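Local coordinates for sterol regulatory element-binding protein cleavage-activating protein (Schizosaccharomyces pombe, PDB 4YHC) that escorts the membrane-bound transcription factor sre1 for processing when sterol or oxygen is low, through a cytoplasmic WD40 domain that probably contacts sre1, at residues E23-H28 / N455-V460; S90-D95 / H111-K116; P174-I179 / A190-S195. The protein carries 9 engineered substitutions. One frame throughout, in Å; residues are numbered along the deposited sequence.

Interaction 1 of 3, residues E23-H28 / N455-V460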
ATOM      1  N   GLU A  23       4.406 -15.740  11.896  1.00 20.14           N
ATOM      2  CA  GLU A  23       5.282 -16.751  11.358  1.00 18.91           C
ATOM      3  C   GLU A  23       6.302 -16.107  10.405  1.00 20.02           C
ATOM      4  O   GLU A  23       5.937 -15.209   9.646  1.00 21.51           O
ATOM      5  CB  GLU A  23       4.495 -17.814  10.524  1.00 29.52           C
ATOM      6  CG  GLU A  23       3.414 -18.611  11.247  1.00 30.93           C
ATOM      7  CD  GLU A  23       3.962 -19.623  12.247  1.00 35.85           C
ATOM      8  OE1 GLU A  23       3.176 -20.067  13.096  1.00 33.07           O
ATOM      9  OE2 GLU A  23       5.160 -19.951  12.202  1.00 33.43           O
ATOM     10  N   PRO A  24       7.538 -16.661  10.345  1.00 22.42           N
ATOM     11  CA  PRO A  24       8.586 -16.255   9.425  1.00 21.19           C
ATOM     12  C   PRO A  24       8.235 -16.715   8.042  1.00 27.73           C
ATOM     13  O   PRO A  24       7.710 -17.779   7.884  1.00 27.39           O
ATOM     14  CB  PRO A  24       9.827 -17.024   9.929  1.00 23.10           C
ATOM     15  CG  PRO A  24       9.261 -18.246  10.585  1.00 26.33           C
ATOM     16  CD  PRO A  24       7.992 -17.756  11.245  1.00 25.46           C
ATOM     17  N   VAL A  25       8.527 -15.935   7.026  1.00 24.00           N
ATOM     18  CA  VAL A  25       8.376 -16.408   5.650  1.00 26.47           C
ATOM     19  C   VAL A  25       9.588 -17.302   5.446  1.00 32.29           C
ATOM     20  O   VAL A  25      10.658 -16.939   5.872  1.00 27.46           O
ATOM     21  CB  VAL A  25       8.450 -15.240   4.668  1.00 29.81           C
ATOM     22  CG1 VAL A  25       8.770 -15.725   3.277  1.00 34.66           C
ATOM     23  CG2 VAL A  25       7.154 -14.426   4.699  1.00 19.47           C
ATOM     24  N   PRO A  26       9.416 -18.478   4.851  1.00 28.45           N
ATOM     25  CA  PRO A  26      10.487 -19.478   4.841  1.00 36.42           C
ATOM     26  C   PRO A  26      11.716 -19.150   4.005  1.00 43.53           C
ATOM     27  O   PRO A  26      12.707 -19.849   4.150  1.00 57.40           O
ATOM     28  CB  PRO A  26       9.820 -20.749   4.289  1.00 33.88           C
ATOM     29  CG  PRO A  26       8.453 -20.400   3.920  1.00 32.13           C
ATOM     30  CD  PRO A  26       8.176 -18.971   4.237  1.00 28.37           C
ATOM     31  N   VAL A  27      11.675 -18.110   3.184  1.00 35.44           N
ATOM     32  CA  VAL A  27      12.837 -17.697   2.380  1.00 46.52           C
ATOM     33  C   VAL A  27      13.421 -16.397   2.905  1.00 48.72           C
ATOM     34  O   VAL A  27      12.711 -15.627   3.547  1.00 56.36           O
ATOM     35  CB  VAL A  27      12.466 -17.632   0.872  1.00 51.40           C
ATOM     36  CG1 VAL A  27      13.598 -17.050   0.019  1.00 52.42           C
ATOM     37  CG2 VAL A  27      12.198 -19.037   0.392  1.00 49.90           C
ATOM     38  N   HIS A  28      14.721 -16.181   2.707  1.00 34.69           N
ATOM     39  CA  HIS A  28      15.333 -14.914   3.105  1.00 32.59           C
ATOM     40  C   HIS A  28      16.508 -14.480   2.235  1.00 30.04           C
ATOM     41  O   HIS A  28      16.934 -15.184   1.373  1.00 33.61           O
ATOM     42  CB  HIS A  28      15.762 -14.974   4.567  1.00 47.18           C
ATOM     43  CG  HIS A  28      16.769 -16.030   4.846  1.00 58.85           C
ATOM     44  ND1 HIS A  28      18.124 -15.840   4.631  1.00 71.54           N
ATOM     45  CD2 HIS A  28      16.627 -17.294   5.308  1.00 64.96           C
ATOM     46  CE1 HIS A  28      18.773 -16.949   4.939  1.00 75.19           C
ATOM     47  NE2 HIS A  28      17.889 -17.844   5.359  1.00 75.45           N
ATOM     48  N   ASN A 455      17.057  -9.402   7.433  1.00 21.90           N
ATOM     49  CA  ASN A 455      16.980 -10.076   6.163  1.00 22.44           C
ATOM     50  C   ASN A 455      15.871 -11.094   6.093  1.00 22.87           C
ATOM     51  O   ASN A 455      15.809 -11.831   5.158  1.00 19.70           O
ATOM     52  CB  ASN A 455      18.316 -10.708   5.808  1.00 29.79           C
ATOM     53  CG  ASN A 455      18.828 -11.597   6.880  1.00 31.68           C
ATOM     54  OD1 ASN A 455      18.725 -11.270   8.061  1.00 35.37           O
ATOM     55  ND2 ASN A 455      19.311 -12.766   6.496  1.00 29.94           N
ATOM     56  N   TYR A 456      14.978 -11.092   7.079  1.00 20.71           N
ATOM     57  CA  TYR A 456      13.831 -11.975   7.103  1.00 22.52           C
ATOM     58  C   TYR A 456      12.569 -11.147   7.009  1.00 22.56           C
ATOM     59  O   TYR A 456      12.609  -9.956   7.267  1.00 19.70           O
ATOM     60  CB  TYR A 456      13.790 -12.727   8.426  1.00 20.87           C
ATOM     61  CG  TYR A 456      15.019 -13.616   8.612  1.00 21.25           C
ATOM     62  CD1 TYR A 456      16.175 -13.113   9.224  1.00 22.48           C
ATOM     63  CD2 TYR A 456      15.026 -14.959   8.188  1.00 21.93           C
ATOM     64  CE1 TYR A 456      17.324 -13.908   9.388  1.00 28.00           C
ATOM     65  CE2 TYR A 456      16.175 -15.781   8.391  1.00 23.33           C
ATOM     66  CZ  TYR A 456      17.330 -15.232   8.979  1.00 28.75           C
ATOM     67  OH  TYR A 456      18.516 -15.938   9.214  1.00 33.23           O
ATOM     68  N   VAL A 457      11.461 -11.809   6.712  1.00 21.26           N
ATOM     69  CA  VAL A 457      10.162 -11.229   6.906  1.00 19.91           C
ATOM     70  C   VAL A 457       9.222 -12.087   7.778  1.00 18.97           C
ATOM     71  O   VAL A 457       9.158 -13.291   7.605  1.00 19.75           O
ATOM     72  CB  VAL A 457       9.513 -10.612   5.608  1.00 24.39           C
ATOM     73  CG1 VAL A 457      10.296 -10.809   4.309  1.00 20.26           C
ATOM     74  CG2 VAL A 457       8.017 -10.740   5.534  1.00 18.70           C
ATOM     75  N   ALA A 458       8.523 -11.396   8.664  1.00 17.86           N
ATOM     76  CA  ALA A 458       7.517 -11.994   9.504  1.00 22.70           C
ATOM     77  C   ALA A 458       6.189 -11.552   8.996  1.00 19.82           C
ATOM     78  O   ALA A 458       5.995 -10.362   8.781  1.00 17.10           O
ATOM     79  CB  ALA A 458       7.611 -11.505  10.951  1.00 17.85           C
ATOM     80  N   LEU A 459       5.282 -12.500   8.947  1.00 17.50           N
ATOM     81  CA  LEU A 459       3.870 -12.277   8.736  1.00 18.32           C
ATOM     82  C   LEU A 459       3.182 -12.349  10.080  1.00 19.32           C
ATOM     83  O   LEU A 459       3.398 -13.315  10.869  1.00 17.66           O
ATOM     84  CB  LEU A 459       3.349 -13.366   7.812  1.00 22.66           C
ATOM     85  CG  LEU A 459       3.300 -13.174   6.300  1.00 26.11           C
ATOM     86  CD1 LEU A 459       4.183 -12.123   5.707  1.00 25.05           C
ATOM     87  CD2 LEU A 459       3.401 -14.505   5.540  1.00 21.93           C
ATOM     88  N   VAL A 460       2.343 -11.356  10.328  1.00 16.84           N
ATOM     89  CA  VAL A 460       1.592 -11.207  11.581  1.00 16.77           C
ATOM     90  C   VAL A 460       0.180 -10.880  11.228  1.00 17.64           C
ATOM     91  O   VAL A 460      -0.082  -9.923  10.464  1.00 16.24           O
ATOM     92  CB  VAL A 460       2.151 -10.036  12.427  1.00 21.12           C
ATOM     93  CG1 VAL A 460       1.464  -9.899  13.783  1.00 16.61           C
ATOM     94  CG2 VAL A 460       3.670 -10.226  12.664  1.00 16.93           C
TER
HETATM   95  O   HOH W   1      12.003 -14.456   5.990  1.00 34.62           O

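Interaction 2 of 3, residues S90-D95 / H111-K116. Engineered in segment 111-116: Ser115 (natural residue Cys).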
ATOM      1  N   SER A  90       7.956  -5.749 -13.021  1.00 20.06           N
ATOM      2  CA  SER A  90       8.825  -4.849 -13.784  1.00 20.29           C
ATOM      3  C   SER A  90       9.928  -4.382 -12.923  1.00 23.55           C
ATOM      4  O   SER A  90       9.664  -3.822 -11.868  1.00 19.17           O
ATOM      5  CB  SER A  90       8.117  -3.582 -14.289  1.00 22.69           C
ATOM      6  OG  SER A  90       7.470  -2.892 -13.221  1.00 25.18           O
ATOM      7  N   LEU A  91      11.158  -4.617 -13.362  1.00 21.53           N
ATOM      8  CA  LEU A  91      12.355  -4.172 -12.656  1.00 22.91           C
ATOM      9  C   LEU A  91      13.044  -3.090 -13.517  1.00 22.17           C
ATOM     10  O   LEU A  91      13.191  -3.263 -14.718  1.00 23.72           O
ATOM     11  CB  LEU A  91      13.306  -5.329 -12.465  1.00 23.04           C
ATOM     12  CG  LEU A  91      12.934  -6.559 -11.656  1.00 25.74           C
ATOM     13  CD1 LEU A  91      14.094  -7.536 -11.706  1.00 27.47           C
ATOM     14  CD2 LEU A  91      12.645  -6.150 -10.220  1.00 20.85           C
ATOM     15  N   PHE A  92      13.472  -2.004 -12.900  1.00 18.64           N
ATOM     16  CA  PHE A  92      14.144  -0.941 -13.608  1.00 22.15           C
ATOM     17  C   PHE A  92      15.521  -0.760 -13.033  1.00 24.61           C
ATOM     18  O   PHE A  92      15.679  -0.485 -11.822  1.00 24.28           O
ATOM     19  CB  PHE A  92      13.393   0.400 -13.433  1.00 21.54           C
ATOM     20  CG  PHE A  92      12.147   0.502 -14.271  1.00 22.45           C
ATOM     21  CD1 PHE A  92      11.024  -0.251 -13.956  1.00 22.48           C
ATOM     22  CD2 PHE A  92      12.096   1.384 -15.376  1.00 25.64           C
ATOM     23  CE1 PHE A  92       9.897  -0.185 -14.734  1.00 26.23           C
ATOM     24  CE2 PHE A  92      10.968   1.452 -16.142  1.00 22.41           C
ATOM     25  CZ  PHE A  92       9.876   0.652 -15.842  1.00 23.62           C
ATOM     26  N   SER A  93      16.532  -0.921 -13.881  1.00 25.82           N
ATOM     27  CA  SER A  93      17.890  -0.480 -13.536  1.00 23.21           C
ATOM     28  C   SER A  93      18.051   0.982 -13.963  1.00 30.13           C
ATOM     29  O   SER A  93      17.054   1.630 -14.338  1.00 26.09           O
ATOM     30  CB  SER A  93      18.923  -1.391 -14.214  1.00 25.41           C
ATOM     31  OG  SER A  93      18.814  -1.270 -15.643  1.00 26.84           O
ATOM     32  N   LYS A  94      19.278   1.532 -13.912  1.00 25.23           N
ATOM     33  CA  LYS A  94      19.482   2.895 -14.338  1.00 31.55           C
ATOM     34  C   LYS A  94      19.161   3.125 -15.829  1.00 32.56           C
ATOM     35  O   LYS A  94      18.721   4.212 -16.186  1.00 30.27           O
ATOM     36  CB  LYS A  94      20.902   3.395 -14.012  1.00 41.12           C
ATOM     37  CG  LYS A  94      22.028   2.708 -14.781  1.00 45.03           C
ATOM     38  CD  LYS A  94      23.431   3.166 -14.332  1.00 54.29           C
ATOM     39  CE  LYS A  94      24.489   2.160 -14.813  1.00 63.17           C
ATOM     40  NZ  LYS A  94      25.811   2.276 -14.128  1.00 70.19           N
ATOM     41  N   ASP A  95      19.350   2.113 -16.675  1.00 24.47           N
ATOM     42  CA  ASP A  95      19.101   2.266 -18.108  1.00 33.96           C
ATOM     43  C   ASP A  95      18.227   1.212 -18.747  1.00 38.45           C
ATOM     44  O   ASP A  95      17.958   1.296 -19.948  1.00 32.62           O
ATOM     45  CB  ASP A  95      20.419   2.350 -18.906  1.00 40.98           C
ATOM     46  CG  ASP A  95      21.331   1.166 -18.712  1.00 44.33           C
ATOM     47  OD1 ASP A  95      20.871   0.042 -18.451  1.00 45.79           O
ATOM     48  OD2 ASP A  95      22.560   1.376 -18.820  1.00 53.41           O
ATOM     49  N   HIS A 111      14.147  -3.692 -22.292  1.00 30.17           N
ATOM     50  CA  HIS A 111      13.974  -2.458 -23.056  1.00 28.93           C
ATOM     51  C   HIS A 111      14.771  -1.346 -22.440  1.00 35.95           C
ATOM     52  O   HIS A 111      14.660  -1.121 -21.223  1.00 34.70           O
ATOM     53  CB  HIS A 111      12.509  -2.027 -23.091  1.00 23.70           C
ATOM     54  CG  HIS A 111      12.241  -0.909 -24.044  1.00 32.34           C
ATOM     55  ND1 HIS A 111      12.001  -1.125 -25.385  1.00 33.44           N
ATOM     56  CD2 HIS A 111      12.161   0.433 -23.853  1.00 27.42           C
ATOM     57  CE1 HIS A 111      11.784   0.039 -25.982  1.00 34.91           C
ATOM     58  NE2 HIS A 111      11.890   1.000 -25.073  1.00 37.18           N
ATOM     59  N   SER A 112      15.557  -0.615 -23.257  1.00 29.63           N
ATOM     60  CA  SER A 112      16.407   0.409 -22.675  1.00 35.93           C
ATOM     61  C   SER A 112      15.700   1.769 -22.627  1.00 37.94           C
ATOM     62  O   SER A 112      14.845   2.032 -23.445  1.00 30.58           O
ATOM     63  CB  SER A 112      17.744   0.425 -23.367  1.00 41.55           C
ATOM     64  OG  SER A 112      18.350  -0.824 -23.096  1.00 47.65           O
ATOM     65  N   TYR A 113      15.981   2.585 -21.610  1.00 36.46           N
ATOM     66  CA  TYR A 113      15.088   3.705 -21.314  1.00 44.28           C
ATOM     67  C   TYR A 113      15.924   4.817 -20.738  1.00 52.42           C
ATOM     68  O   TYR A 113      16.939   4.549 -20.080  1.00 53.02           O
ATOM     69  CB  TYR A 113      13.903   3.271 -20.381  1.00 40.14           C
ATOM     70  CG  TYR A 113      14.265   3.245 -18.916  1.00 41.25           C
ATOM     71  CD1 TYR A 113      14.898   2.141 -18.339  1.00 29.00           C
ATOM     72  CD2 TYR A 113      14.001   4.332 -18.120  1.00 38.51           C
ATOM     73  CE1 TYR A 113      15.305   2.153 -17.042  1.00 24.24           C
ATOM     74  CE2 TYR A 113      14.378   4.338 -16.830  1.00 25.85           C
ATOM     75  CZ  TYR A 113      15.046   3.264 -16.292  1.00 34.75           C
ATOM     76  OH  TYR A 113      15.420   3.333 -14.955  1.00 40.94           O
ATOM     77  N   HIS A 114      15.528   6.061 -21.025  1.00 54.53           N
ATOM     78  CA  HIS A 114      16.215   7.250 -20.480  1.00 56.92           C
ATOM     79  C   HIS A 114      15.689   7.554 -19.049  1.00 52.11           C
ATOM     80  O   HIS A 114      14.486   7.504 -18.771  1.00 47.71           O
ATOM     81  CB  HIS A 114      16.109   8.487 -21.430  1.00 68.59           C
ATOM     82  CG  HIS A 114      17.077   8.472 -22.595  1.00 74.51           C
ATOM     83  ND1 HIS A 114      18.449   8.547 -22.440  1.00 72.76           N
ATOM     84  CD2 HIS A 114      16.864   8.403 -23.937  1.00 74.88           C
ATOM     85  CE1 HIS A 114      19.035   8.519 -23.625  1.00 68.15           C
ATOM     86  NE2 HIS A 114      18.097   8.435 -24.550  1.00 69.06           N
ATOM     87  N   SER A 115      16.639   7.770 -18.150  1.00 54.35           N
ATOM     88  CA  SER A 115      16.431   8.177 -16.765  1.00 58.78           C
ATOM     89  C   SER A 115      17.448   9.259 -16.542  1.00 57.37           C
ATOM     90  O   SER A 115      18.547   9.140 -17.037  1.00 54.86           O
ATOM     91  CB  SER A 115      16.784   7.033 -15.795  1.00 67.88           C
ATOM     92  OG  SER A 115      15.683   6.602 -15.036  1.00 71.91           O
ATOM     93  N   LYS A 116      17.142  10.263 -15.738  1.00 65.34           N
ATOM     94  CA  LYS A 116      18.069  11.372 -15.559  1.00 73.01           C
ATOM     95  C   LYS A 116      18.843  11.278 -14.228  1.00 84.98           C
ATOM     96  O   LYS A 116      18.922  12.287 -13.524  1.00 90.54           O
ATOM     97  CB  LYS A 116      17.322  12.714 -15.646  1.00 76.54           C
ATOM     98  CG  LYS A 116      15.952  12.710 -16.332  1.00 85.23           C
ATOM     99  CD  LYS A 116      15.910  12.086 -17.732  1.00 88.30           C
ATOM    100  CE  LYS A 116      14.482  12.050 -18.286  1.00 86.21           C
ATOM    101  NZ  LYS A 116      14.199  10.919 -19.226  1.00 82.84           N
TER

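Interaction 3 of 3, residues P174-I179 / A190-S195. Engineered in segment 190-195: Ser191 (natural residue Cys).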
ATOM      1  N   PRO A 174       9.301  19.909  -9.245  1.00 48.71           N
ATOM      2  CA  PRO A 174       9.643  18.546  -8.855  1.00 46.81           C
ATOM      3  C   PRO A 174       8.516  17.834  -8.074  1.00 39.13           C
ATOM      4  O   PRO A 174       7.768  18.450  -7.329  1.00 41.99           O
ATOM      5  CB  PRO A 174      10.888  18.718  -7.955  1.00 47.28           C
ATOM      6  CG  PRO A 174      11.329  20.151  -8.118  1.00 40.64           C
ATOM      7  CD  PRO A 174      10.054  20.896  -8.450  1.00 52.74           C
ATOM      8  N   ILE A 175       8.439  16.525  -8.272  1.00 38.89           N
ATOM      9  CA  ILE A 175       7.371  15.708  -7.744  1.00 30.26           C
ATOM     10  C   ILE A 175       7.758  15.157  -6.403  1.00 31.19           C
ATOM     11  O   ILE A 175       8.682  14.416  -6.294  1.00 37.90           O
ATOM     12  CB  ILE A 175       7.017  14.609  -8.760  1.00 33.37           C
ATOM     13  CG1 ILE A 175       6.326  15.290  -9.918  1.00 31.80           C
ATOM     14  CG2 ILE A 175       6.099  13.522  -8.168  1.00 25.61           C
ATOM     15  CD1 ILE A 175       5.990  14.402 -11.089  1.00 32.04           C
ATOM     16  N   ILE A 176       7.018  15.505  -5.375  1.00 35.25           N
ATOM     17  CA  ILE A 176       7.200  14.926  -4.026  1.00 34.72           C
ATOM     18  C   ILE A 176       6.627  13.480  -3.950  1.00 39.45           C
ATOM     19  O   ILE A 176       7.173  12.624  -3.284  1.00 36.78           O
ATOM     20  CB  ILE A 176       6.454  15.804  -2.982  1.00 40.28           C
ATOM     21  CG1 ILE A 176       6.977  17.249  -2.983  1.00 38.69           C
ATOM     22  CG2 ILE A 176       6.603  15.257  -1.576  1.00 41.94           C
ATOM     23  CD1 ILE A 176       6.138  18.170  -2.111  1.00 37.14           C
ATOM     24  N   LYS A 177       5.521  13.216  -4.640  1.00 30.39           N
ATOM     25  CA  LYS A 177       4.772  11.976  -4.436  1.00 26.87           C
ATOM     26  C   LYS A 177       3.839  11.780  -5.619  1.00 22.05           C
ATOM     27  O   LYS A 177       3.151  12.719  -6.015  1.00 20.88           O
ATOM     28  CB  LYS A 177       3.961  12.125  -3.148  1.00 24.23           C
ATOM     29  CG  LYS A 177       2.908  11.081  -2.876  1.00 31.80           C
ATOM     30  CD  LYS A 177       3.540   9.753  -2.562  1.00 30.83           C
ATOM     31  CE  LYS A 177       2.508   8.754  -2.082  1.00 37.34           C
ATOM     32  NZ  LYS A 177       2.570   8.646  -0.626  1.00 39.15           N
ATOM     33  N   SER A 178       3.832  10.590  -6.192  1.00 21.44           N
ATOM     34  CA  SER A 178       2.896  10.285  -7.259  1.00 22.55           C
ATOM     35  C   SER A 178       2.179   9.019  -6.892  1.00 23.01           C
ATOM     36  O   SER A 178       2.746   8.169  -6.265  1.00 18.81           O
ATOM     37  CB  SER A 178       3.609  10.166  -8.590  1.00 23.97           C
ATOM     38  OG  SER A 178       4.586   9.128  -8.509  1.00 27.67           O
ATOM     39  N   ILE A 179       0.923   8.923  -7.306  1.00 23.51           N
ATOM     40  CA  ILE A 179       0.130   7.736  -7.146  1.00 21.75           C
ATOM     41  C   ILE A 179      -0.720   7.459  -8.364  1.00 25.75           C
ATOM     42  O   ILE A 179      -1.028   8.365  -9.207  1.00 22.27           O
ATOM     43  CB  ILE A 179      -0.834   7.833  -5.974  1.00 25.56           C
ATOM     44  CG1 ILE A 179      -1.783   9.023  -6.165  1.00 19.34           C
ATOM     45  CG2 ILE A 179      -0.034   7.892  -4.691  1.00 26.54           C
ATOM     46  CD1 ILE A 179      -2.886   9.132  -5.123  1.00 23.09           C
ATOM     47  N   ALA A 190      -1.757  10.866 -10.349  1.00 19.07           N
ATOM     48  CA  ALA A 190      -1.854  12.090  -9.532  1.00 20.30           C
ATOM     49  C   ALA A 190      -0.490  12.363  -8.945  1.00 26.53           C
ATOM     50  O   ALA A 190       0.150  11.429  -8.456  1.00 19.54           O
ATOM     51  CB  ALA A 190      -2.877  11.905  -8.416  1.00 17.16           C
ATOM     52  N   SER A 191      -0.058  13.639  -8.978  1.00 23.80           N
ATOM     53  CA  SER A 191       1.262  14.034  -8.515  1.00 23.89           C
ATOM     54  C   SER A 191       1.216  15.283  -7.630  1.00 24.64           C
ATOM     55  O   SER A 191       0.624  16.278  -7.948  1.00 24.64           O
ATOM     56  CB  SER A 191       2.210  14.247  -9.709  1.00 21.98           C
ATOM     57  OG  SER A 191       2.110  13.190 -10.654  1.00 24.54           O
ATOM     58  N   LEU A 192       1.823  15.198  -6.485  1.00 23.72           N
ATOM     59  CA  LEU A 192       1.931  16.335  -5.585  1.00 25.58           C
ATOM     60  C   LEU A 192       3.291  16.906  -5.869  1.00 29.18           C
ATOM     61  O   LEU A 192       4.301  16.173  -5.790  1.00 24.10           O
ATOM     62  CB  LEU A 192       1.840  15.893  -4.120  1.00 26.40           C
ATOM     63  CG  LEU A 192       2.181  16.979  -3.054  1.00 25.23           C
ATOM     64  CD1 LEU A 192       1.216  18.134  -3.204  1.00 20.90           C
ATOM     65  CD2 LEU A 192       2.054  16.368  -1.681  1.00 23.72           C
ATOM     66  N   THR A 193       3.336  18.176  -6.296  1.00 28.55           N
ATOM     67  CA  THR A 193       4.635  18.826  -6.597  1.00 29.49           C
ATOM     68  C   THR A 193       5.049  19.787  -5.489  1.00 31.68           C
ATOM     69  O   THR A 193       4.231  20.161  -4.660  1.00 29.60           O
ATOM     70  CB  THR A 193       4.583  19.636  -7.894  1.00 28.19           C
ATOM     71  OG1 THR A 193       3.504  20.531  -7.805  1.00 29.45           O
ATOM     72  CG2 THR A 193       4.309  18.760  -9.082  1.00 28.12           C
ATOM     73  N   GLU A 194       6.329  20.129  -5.474  1.00 41.31           N
ATOM     74  CA  GLU A 194       6.886  21.140  -4.530  1.00 50.30           C
ATOM     75  C   GLU A 194       6.162  22.485  -4.501  1.00 47.53           C
ATOM     76  O   GLU A 194       6.219  23.178  -3.508  1.00 46.56           O
ATOM     77  CB  GLU A 194       8.357  21.376  -4.778  1.00 57.15           C
ATOM     78  CG  GLU A 194       9.228  20.168  -4.463  1.00 65.64           C
ATOM     79  CD  GLU A 194      10.715  20.436  -4.678  1.00 78.75           C
ATOM     80  OE1 GLU A 194      11.097  21.610  -4.915  1.00 82.02           O
ATOM     81  OE2 GLU A 194      11.516  19.466  -4.613  1.00 86.55           O
ATOM     82  N   SER A 195       5.467  22.815  -5.580  1.00 46.88           N
ATOM     83  CA  SER A 195       4.580  23.966  -5.649  1.00 48.96           C
ATOM     84  C   SER A 195       3.386  23.892  -4.759  1.00 48.14           C
ATOM     85  O   SER A 195       2.670  24.878  -4.646  1.00 50.80           O
ATOM     86  CB  SER A 195       4.006  24.076  -7.063  1.00 56.42           C
ATOM     87  OG  SER A 195       4.897  23.504  -7.993  1.00 64.47           O
TER

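Interaction 1 of 3, residues E23-H28 / N455-V460
Glu23 faces Leu459 in an antiparallel hydrogen-bonded pair: Glu23 N reaches Leu459 O at 2.8 Å, and Leu459 N returns a bond to Glu23 O at 2.9 Å. The Glu23 carboxylate turns off to a salt bridge with Arg21. Pro24 comes next, opposite Ala458 at a non-hydrogen-bonded position, where proline's missing N-H costs the pairing nothing. Val25 then gives its N-H to Val457 O (2.8 Å, N-H...O 170°). Its CG2, anti to its own carbonyl carbon, lies 3.9 Å from Val457 CG2 and also touches Leu459 CD2, a branched side chain suited to a buried apolar spot that Trp57 helps to cover. Beyond Val25 the two chains part, and a water bridges them, donating to Val27 O and accepting from Val457 N. At His28 the side chain returns to the partner strand. The two side chains of His28 and Tyr456 run side by side, and Tyr456 CE2 lies over one face of the His28 ring, 3.5 Å from His28 CD2, the planes 44° apart; Asn455 ND2 nearby bonds to His29 O. An N-terminal strand thus edges the sheet formed by the last strands of the chain, the "Velcro" closure characteristic of WD40 beta-propellers.

Interaction 2 of 3, residues S90-D95 / H111-K116
Tyr113 packs against Phe92 and the turn that follows it, at one end of a four-stranded blade of the WD40 propeller, where the chain leaves for the next. Residues 90-92 end one inner strand of the blade, 111-112 end its last strand, and strand 96-101 runs between them. The aromatic pair is T-shaped: the edge of Phe92 meets the face of Tyr113 with planes at 80°, and Phe92 CD2 stands 3.6 Å from Tyr113 CZ, offset toward the rim. Val123 and Leu140 of that next blade pack on Phe92 as well, so a large apolar ring suits this buried place. Two hydrogen bonds tie Tyr113 to the turn. Its N-H goes to Asp95 O (2.9 Å), arriving from above the carbonyl plane, 42° out of it. Its hydroxyl gives a bond to Ser93 O, which lies at the edge of the ring in its plane; this bond is modelled so short that its exact length is doubtful. Tyrosine fits because the ring packs on Phe92 and Leu121 while its OH reaches a backbone carbonyl. Among weaker contacts, Ser112 CA-H points to Asp95 O. The engineered Ser115, cysteine in nature, gives Tyr113 OH a weak bond from OG and sets its CB 3.4 Å from Lys94 O.

Interaction 3 of 3, residues P174-I179 / A190-S195
The flat group here is the Glu194 carboxylate, with the puckered Pro174 ring over one face: Pro174 CG stands 3.5 Å from Glu194 CD, and the two side chains cross at about a right angle. Glu194 CG is anti to its own carbonyl carbon and the chain runs on extended, although the side chain is poorly ordered. An alanine in place of Pro174 removes CG and CD, and would probably leave the carboxylate without most of its apolar neighbour and freer to swing. The setting is a beta hairpin, the first two strands of the blade in the predicted fourth WD repeat, interrupted by a classic beta bulge. At the bulge Leu192 O takes a short but bent bond from Ile176 N (2.8 Å, N-H...O 136°) and a weak one from Lys177 N (3.4 Å), since the chain turns a corner at Ile176 and brings two residues opposite one. Leu192 N answers with a bond to Lys177 O. Beyond it regular antiparallel pairing resumes. One face of the hairpin carries Ile175, Ser178, Thr193 and the engineered Ser191, a cysteine in nature; there Ile175 CD1 rests 4.0 Å from Ser191 CB, Val143 lies against Ile175 and Ser178, and Ser178 OG bonds to Asn122. The other carries Lys177, Ile179, Ala190 and Leu192, all touched by Ile227 of the neighbouring strand 226-230. Lysine suits its place because its aliphatic chain packs there while NZ reaches Asp226 in a salt bridge. Alanine is small enough for the longer Ile179 to lie against it, with Ile179 CG1 3.8 Å from Ala190 CB. Next to that pair, Ala190 N bonds to Ile179 O at 2.8 Å, N-H...O 176°.

In the fold
From the N terminus, the first strand to matter here, 20-24, waits for its partner until the chain is almost finished: interaction 1 joins it to strand 456-462 and so closes a loop of more than four hundred residues. Interactions 2 and 3 both fall within that loop, one after the other, without crossing. Interaction 2 closes a short loop inside the blade that runs from strand 79-82 to strand 106-112, just before the chain passes to the next blade. Interaction 3 closes a still shorter hairpin at the start of the blade that ends with strand 207-212, its centre about 21 Å from that of interaction 2. Interactions 1 and 3 sit on opposite sides of the chain's centre, one joining the two ends of the chain, the other two strands of a single blade.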